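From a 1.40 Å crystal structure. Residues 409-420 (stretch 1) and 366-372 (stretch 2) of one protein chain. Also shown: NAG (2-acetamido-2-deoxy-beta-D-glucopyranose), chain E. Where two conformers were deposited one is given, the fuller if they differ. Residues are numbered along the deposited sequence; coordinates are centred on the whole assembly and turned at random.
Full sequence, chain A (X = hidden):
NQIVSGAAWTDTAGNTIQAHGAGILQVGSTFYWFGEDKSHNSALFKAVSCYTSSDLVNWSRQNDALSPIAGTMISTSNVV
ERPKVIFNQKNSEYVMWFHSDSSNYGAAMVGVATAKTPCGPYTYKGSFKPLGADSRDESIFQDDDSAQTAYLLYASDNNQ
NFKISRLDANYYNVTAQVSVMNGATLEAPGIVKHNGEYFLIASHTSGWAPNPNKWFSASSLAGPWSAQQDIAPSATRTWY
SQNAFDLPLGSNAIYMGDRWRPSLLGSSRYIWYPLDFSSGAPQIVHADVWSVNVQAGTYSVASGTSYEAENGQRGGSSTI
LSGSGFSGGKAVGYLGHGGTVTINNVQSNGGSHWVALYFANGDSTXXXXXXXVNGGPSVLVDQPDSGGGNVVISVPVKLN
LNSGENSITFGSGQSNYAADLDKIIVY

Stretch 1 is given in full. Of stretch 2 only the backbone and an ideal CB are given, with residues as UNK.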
ATOM      1  N   THR A 409      21.785   4.098  18.892  1.00 13.38           N
ATOM      2  CA  THR A 409      22.818   4.792  18.131  1.00 12.89           C
ATOM      3  C   THR A 409      22.568   4.592  16.641  1.00 11.98           C
ATOM      4  O   THR A 409      22.361   3.460  16.187  1.00 11.47           O
ATOM      5  CB  THR A 409      24.210   4.282  18.510  1.00 15.69           C
ATOM      6  OG1 THR A 409      24.489   4.637  19.869  1.00 19.72           O
ATOM      7  CG2 THR A 409      25.263   4.924  17.635  1.00 16.06           C
ATOM      8  N   PHE A 410      22.613   5.688  15.886  1.00 12.47           N
ATOM      9  CA  PHE A 410      22.357   5.698  14.449  1.00 12.15           C
ATOM     10  C   PHE A 410      23.612   6.110  13.694  1.00 10.97           C
ATOM     11  O   PHE A 410      24.272   7.088  14.062  1.00 12.56           O
ATOM     12  CB  PHE A 410      21.230   6.681  14.119  1.00 11.61           C
ATOM     13  CG  PHE A 410      19.932   6.339  14.773  1.00 11.09           C
ATOM     14  CD1 PHE A 410      19.031   5.501  14.130  1.00 11.42           C
ATOM     15  CD2 PHE A 410      19.603   6.854  16.019  1.00 11.40           C
ATOM     16  CE1 PHE A 410      17.821   5.170  14.729  1.00 13.67           C
ATOM     17  CE2 PHE A 410      18.401   6.525  16.617  1.00 14.19           C
ATOM     18  CZ  PHE A 410      17.509   5.682  15.969  1.00 13.09           C
ATOM     19  N   GLY A 411      23.932   5.357  12.642  1.00 11.01           N
ATOM     20  CA  GLY A 411      24.955   5.736  11.695  1.00 10.84           C
ATOM     21  C   GLY A 411      26.341   5.198  11.966  1.00 11.52           C
ATOM     22  O   GLY A 411      27.255   5.505  11.194  1.00 14.32           O
ATOM     23  N   SER A 412      26.534   4.419  13.029  1.00 12.54           N
ATOM     24  CA  SER A 412      27.844   3.833  13.272  1.00 14.28           C
ATOM     25  C   SER A 412      28.162   2.782  12.221  1.00 16.23           C
ATOM     26  O   SER A 412      27.279   2.079  11.722  1.00 17.26           O
ATOM     27  CB  SER A 412      27.906   3.226  14.674  0.47 13.73           C
ATOM     28  OG  SER A 412      27.071   2.090  14.796  0.47 13.88           O
ATOM     29  N   GLY A 413      29.443   2.700  11.868  1.00 18.31           N
ATOM     30  CA  GLY A 413      29.937   1.611  11.045  1.00 18.50           C
ATOM     31  C   GLY A 413      29.328   1.505   9.668  1.00 22.93           C
ATOM     32  O   GLY A 413      29.141   0.392   9.169  1.00 30.28           O
ATOM     33  N   GLN A 414      28.998   2.626   9.040  1.00 20.05           N
ATOM     34  CA  GLN A 414      28.575   2.605   7.648  1.00 17.47           C
ATOM     35  C   GLN A 414      29.394   3.613   6.859  1.00 15.62           C
ATOM     36  O   GLN A 414      29.589   4.751   7.300  1.00 18.24           O
ATOM     37  CB  GLN A 414      27.062   2.825   7.481  1.00 19.41           C
ATOM     38  CG  GLN A 414      26.546   4.146   7.988  1.00 15.47           C
ATOM     39  CD  GLN A 414      25.026   4.276   7.839  1.00 15.24           C
ATOM     40  OE1 GLN A 414      24.284   4.210   8.820  1.00 14.89           O
ATOM     41  NE2 GLN A 414      24.564   4.459   6.601  1.00 18.04           N
ATOM     42  N   SER A 415      29.888   3.171   5.701  1.00 17.43           N
ATOM     43  CA  SER A 415      30.701   4.008   4.832  1.00 22.25           C
ATOM     44  C   SER A 415      29.871   5.067   4.123  1.00 24.36           C
ATOM     45  O   SER A 415      30.363   6.173   3.867  1.00 24.50           O
ATOM     46  CB  SER A 415      31.396   3.120   3.797  1.00 26.18           C
ATOM     47  OG  SER A 415      32.436   3.823   3.147  1.00 41.54           O
ATOM     48  N   ASN A 416      28.624   4.745   3.795  1.00 19.99           N
ATOM     49  CA  ASN A 416      27.728   5.644   3.092  1.00 19.35           C
ATOM     50  C   ASN A 416      27.016   6.569   4.074  1.00 16.66           C
ATOM     51  O   ASN A 416      26.849   6.257   5.256  1.00 16.98           O
ATOM     52  CB  ASN A 416      26.679   4.829   2.334  1.00 19.99           C
ATOM     53  CG  ASN A 416      25.948   3.827   3.235  1.00 27.76           C
ATOM     54  OD1 ASN A 416      26.570   3.036   3.942  1.00 27.82           O
ATOM     55  ND2 ASN A 416      24.623   3.860   3.206  1.00 27.30           N
ATOM     56  N   TYR A 417      26.582   7.723   3.569  1.00 14.90           N
ATOM     57  CA  TYR A 417      25.752   8.616   4.366  1.00 15.25           C
ATOM     58  C   TYR A 417      24.336   8.059   4.493  1.00 14.26           C
ATOM     59  O   TYR A 417      23.718   7.649   3.501  1.00 14.34           O
ATOM     60  CB  TYR A 417      25.687   9.993   3.714  1.00 16.49           C
ATOM     61  CG  TYR A 417      26.938  10.817   3.888  1.00 17.35           C
ATOM     62  CD1 TYR A 417      27.257  11.376   5.117  1.00 18.17           C
ATOM     63  CD2 TYR A 417      27.798  11.036   2.824  1.00 22.24           C
ATOM     64  CE1 TYR A 417      28.403  12.136   5.279  1.00 20.15           C
ATOM     65  CE2 TYR A 417      28.945  11.798   2.978  1.00 23.93           C
ATOM     66  CZ  TYR A 417      29.241  12.341   4.205  1.00 25.68           C
ATOM     67  OH  TYR A 417      30.384  13.098   4.357  1.00 27.11           O
ATOM     68  N   ALA A 418      23.821   8.053   5.722  1.00 11.35           N
ATOM     69  CA  ALA A 418      22.423   7.743   5.975  1.00 12.27           C
ATOM     70  C   ALA A 418      21.562   8.947   5.623  1.00  9.62           C
ATOM     71  O   ALA A 418      22.061  10.025   5.295  1.00 11.74           O
ATOM     72  CB  ALA A 418      22.212   7.388   7.451  1.00 13.14           C
ATOM     73  N   ALA A 419      20.246   8.766   5.692  1.00 10.85           N
ATOM     74  CA  ALA A 419      19.378   9.919   5.532  1.00 10.56           C
ATOM     75  C   ALA A 419      19.444  10.814   6.768  1.00 11.35           C
ATOM     76  O   ALA A 419      19.923  10.418   7.833  1.00 13.53           O
ATOM     77  CB  ALA A 419      17.927   9.486   5.280  1.00 11.72           C
ATOM     78  N   ASP A 420      18.974  12.045   6.610  1.00 10.53           N
ATOM     79  CA  ASP A 420      18.913  12.974   7.732  1.00 10.29           C
ATOM     80  C   ASP A 420      17.817  12.557   8.704  1.00 10.90           C
ATOM     81  O   ASP A 420      16.666  12.349   8.304  1.00 12.59           O
ATOM     82  CB  ASP A 420      18.656  14.395   7.228  1.00 10.54           C
ATOM     83  CG  ASP A 420      19.779  14.919   6.355  1.00 14.96           C
ATOM     84  OD1 ASP A 420      20.905  14.399   6.455  1.00 15.50           O
ATOM     85  OD2 ASP A 420      19.529  15.863   5.568  1.00 17.53           O
ATOM     86  N   UNK A 366      17.422   5.121  -2.625  1.00 11.55           N
ATOM     87  CA  UNK A 366      17.355   4.791  -1.210  1.00 11.81           C
ATOM     88  C   UNK A 366      18.691   5.052  -0.526  1.00 12.77           C
ATOM     89  O   UNK A 366      19.759   4.971  -1.134  1.00 12.41           O
ATOM     90  CB  UNK A 366      16.940   3.330  -1.022  1.00 11.81           C
ATOM     91  N   UNK A 367      18.613   5.359   0.761  1.00 10.43           N
ATOM     92  CA  UNK A 367      19.742   5.273   1.673  1.00  9.82           C
ATOM     93  C   UNK A 367      19.418   4.206   2.714  1.00 11.35           C
ATOM     94  O   UNK A 367      18.391   3.530   2.640  1.00 11.02           O
ATOM     95  CB  UNK A 367      20.036   6.623   2.330  1.00  9.82           C
ATOM     96  N   UNK A 368      20.298   4.052   3.695  1.00 12.29           N
ATOM     97  CA  UNK A 368      19.981   3.212   4.844  1.00 12.79           C
ATOM     98  C   UNK A 368      20.732   3.749   6.044  1.00 11.32           C
ATOM     99  O   UNK A 368      21.613   4.599   5.923  1.00 11.88           O
ATOM    100  CB  UNK A 368      20.335   1.746   4.584  1.00 12.79           C
ATOM    101  N   UNK A 369      20.361   3.242   7.213  1.00 10.71           N
ATOM    102  CA  UNK A 369      20.944   3.693   8.471  1.00 11.24           C
ATOM    103  C   UNK A 369      21.154   2.474   9.359  1.00 13.12           C
ATOM    104  O   UNK A 369      20.292   1.594   9.440  1.00 11.87           O
ATOM    105  CB  UNK A 369      20.056   4.732   9.159  1.00 11.24           C
ATOM    106  N   UNK A 370      22.318   2.406  10.000  1.00 10.74           N
ATOM    107  CA  UNK A 370      22.551   1.379  11.007  1.00 10.19           C
ATOM    108  C   UNK A 370      21.929   1.809  12.331  1.00 11.20           C
ATOM    109  O   UNK A 370      21.968   2.987  12.706  1.00 12.02           O
ATOM    110  CB  UNK A 370      24.048   1.111  11.175  1.00 10.19           C
ATOM    111  N   UNK A 371      21.359   0.839  13.047  1.00 11.04           N
ATOM    112  CA  UNK A 371      20.686   1.073  14.319  1.00 12.99           C
ATOM    113  C   UNK A 371      21.215   0.055  15.325  1.00 14.46           C
ATOM    114  O   UNK A 371      21.137  -1.159  15.090  1.00 13.71           O
ATOM    115  CB  UNK A 371      19.166   0.972  14.174  1.00 12.99           C
ATOM    116  N   UNK A 372      21.746   0.546  16.442  1.00 11.16           N
ATOM    117  CA  UNK A 372      22.312  -0.295  17.488  1.00 12.87           C
ATOM    118  C   UNK A 372      21.688   0.104  18.815  1.00 13.33           C
ATOM    119  O   UNK A 372      21.657   1.290  19.161  1.00 14.68           O
ATOM    120  CB  UNK A 372      23.836  -0.173  17.538  1.00 12.87           C
TER
HETATM  121  C1  NAG E 502      22.554   1.220   1.643  1.00 28.00           C
HETATM  122  C2  NAG E 502      22.480   0.088   0.629  1.00 25.29           C
HETATM  123  C3  NAG E 502      23.534   0.221  -0.414  1.00 34.72           C
HETATM  124  C4  NAG E 502      23.494   1.564  -1.088  1.00 35.59           C
HETATM  125  C5  NAG E 502      23.590   2.697  -0.072  1.00 31.43           C
HETATM  126  C6  NAG E 502      23.395   4.006  -0.776  1.00 31.92           C
HETATM  127  C7  NAG E 502      21.576  -2.198   1.352  1.00 34.98           C
HETATM  128  C8  NAG E 502      21.735  -3.523   2.107  1.00 29.73           C
HETATM  129  N2  NAG E 502      22.646  -1.204   1.371  1.00 29.70           N
HETATM  130  O3  NAG E 502      23.324  -0.816  -1.411  1.00 42.43           O
HETATM  131  O4  NAG E 502      24.591   1.697  -1.996  1.00 39.38           O
HETATM  132  O5  NAG E 502      22.557   2.562   0.962  1.00 26.82           O
HETATM  133  O6  NAG E 502      23.563   5.052   0.146  1.00 34.64           O
HETATM  134  O7  NAG E 502      20.579  -1.981   0.747  1.00 41.02           O

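Position 366 lies before the strand, and nothing of stretch 1 comes within 5.5 Å of its ideal CB. The contact therefore sets no preference; the deposited residue is Tyr-366, whose side chain stays out of reach.

At position 367 the CA-to-CB bond points toward stretch 1. The ideal CB is 4.0 Å from both Tyr-417 O and Ala-419 N, and the carbonyl Ala-418 O lies further out. A long side chain ending in a donor would suit, lysine or arginine most obviously, glutamine conceivably. The residue is Arg-367. Its extended chain (chi1 m, chi2 and chi3 t) passes with Arg-367 CD 3.4 Å from Tyr-417 O. Arg-367 NH1 donates to Ala-418 O at 2.9 Å (149°), the acceptor lying near the guanidinium plane.

At position 368 CB points away, with Asn-416 ND2 5.0 Å off. The decisive evidence is the sugar: its C1 sits near this CB with no other attachment among the visible atoms, so an N-linked asparagine is strongly indicated. Asn-368 indeed bonds ND2 to C1 of NAG at 1.4 Å. Although CB points away, the amide end comes nearer stretch 1: OD1 accepts from Asn-416 ND2 at 2.9 Å (159°), and a water donates to both Asn-368 OD1 (2.8 Å) and Asn-416 OD1 (2.7 Å). The backbone contributes too, Asn-368 O accepting from Gln-414 NE2 at 3.0 Å (173°).

Position 369 points sideways. Its ideal CB is 3.8 Å from Ala-418 CB and 5.1 Å from Phe-410 CD1, a largely apolar setting despite Gln-414 OE1 at 4.3 Å. Valine, isoleucine or perhaps alanine would fit. Val-369, chi1 p, places CG2 3.7 Å from Ala-418 CB and 4.0 Å from Phe-410 CB, at the edge of the Phe-410 ring.

Position 370 faces stretch 1 directly: its ideal CB is only 3.4 Å from Ser-412 O and 3.9 Å from Gln-414 OE1. A short side chain carrying a donor is favoured, serine or threonine above all. In Thr-370, chi1 p, OG1 donates to Ser-412 O at 2.7 Å and weakly accepts from Gly-411 N at 3.2 Å (122°). The main chain is held as well: Thr-370 N donates to Gln-414 OE1 at 2.9 Å, and Gly-411 N to Thr-370 O at 3.1 Å.

Position 371 pairs with Phe-410 in a non-hydrogen-bonded antiparallel bridge, side chains on the same face. With Phe-410 CE1 4.4 Å from the ideal CB, valine, isoleucine or leucine would be plausible. Val-371, chi1 t, brings CG2 3.7 Å from Phe-410 CE1.

Position 372 forms the hydrogen-bonded pair with Thr-409, sharing its face. Backbone bonds do the work, so many side chains are possible; serine, threonine or valine would be typical. In Ser-372, N donates to Thr-409 O at 3.0 Å and O accepts from Thr-409 N at 2.8 Å, while OG is hydrogen-bonded elsewhere in the structure.

Stretch 2 (366-372) YRNVTVS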
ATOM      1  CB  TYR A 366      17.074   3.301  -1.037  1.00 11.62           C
ATOM      2  CG  TYR A 366      15.624   2.898  -1.106  1.00 12.62           C
ATOM      3  CD1 TYR A 366      14.786   3.391  -2.094  1.00 12.33           C
ATOM      4  CD2 TYR A 366      15.092   2.028  -0.167  1.00 12.64           C
ATOM      5  CE1 TYR A 366      13.452   3.008  -2.156  1.00 13.99           C
ATOM      6  CE2 TYR A 366      13.766   1.635  -0.219  1.00 15.36           C
ATOM      7  CZ  TYR A 366      12.952   2.133  -1.207  1.00 13.83           C
ATOM      8  OH  TYR A 366      11.625   1.737  -1.240  1.00 17.69           O
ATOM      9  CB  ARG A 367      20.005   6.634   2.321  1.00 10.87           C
ATOM     10  CG  ARG A 367      20.429   7.696   1.327  1.00 11.19           C
ATOM     11  CD  ARG A 367      20.918   8.921   2.054  1.00 15.52           C
ATOM     12  NE  ARG A 367      21.248   9.998   1.128  1.00 14.10           N
ATOM     13  CZ  ARG A 367      21.931  11.086   1.461  1.00 16.29           C
ATOM     14  NH1 ARG A 367      22.386  11.245   2.700  1.00 16.62           N
ATOM     15  NH2 ARG A 367      22.167  12.017   0.547  1.00 17.31           N
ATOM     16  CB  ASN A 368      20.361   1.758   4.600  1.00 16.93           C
ATOM     17  CG  ASN A 368      21.585   1.660   3.804  1.00 18.76           C
ATOM     18  OD1 ASN A 368      22.669   1.966   4.295  1.00 20.03           O
ATOM     19  ND2 ASN A 368      21.442   1.271   2.544  1.00 23.53           N
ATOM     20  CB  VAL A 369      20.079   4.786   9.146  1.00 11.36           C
ATOM     21  CG1 VAL A 369      18.722   4.234   9.597  1.00 10.62           C
ATOM     22  CG2 VAL A 369      20.851   5.439  10.317  1.00 11.36           C
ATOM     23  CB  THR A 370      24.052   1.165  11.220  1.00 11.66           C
ATOM     24  OG1 THR A 370      24.637   2.388  11.674  1.00 13.83           O
ATOM     25  CG2 THR A 370      24.730   0.705   9.938  1.00 15.35           C
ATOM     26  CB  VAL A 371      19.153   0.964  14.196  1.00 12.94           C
ATOM     27  CG1 VAL A 371      18.487   1.274  15.524  1.00 14.03           C
ATOM     28  CG2 VAL A 371      18.620   1.899  13.106  1.00 13.46           C
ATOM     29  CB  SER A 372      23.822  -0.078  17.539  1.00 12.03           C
ATOM     30  OG  SER A 372      24.369  -0.531  18.767  1.00 16.31           O
TER
HETATM   31  O   HOH W   1      25.231   0.822   4.727  1.00 31.05           O
HETATM   32  O   HOH W   2      23.597   1.950  21.185  1.00 19.77           O
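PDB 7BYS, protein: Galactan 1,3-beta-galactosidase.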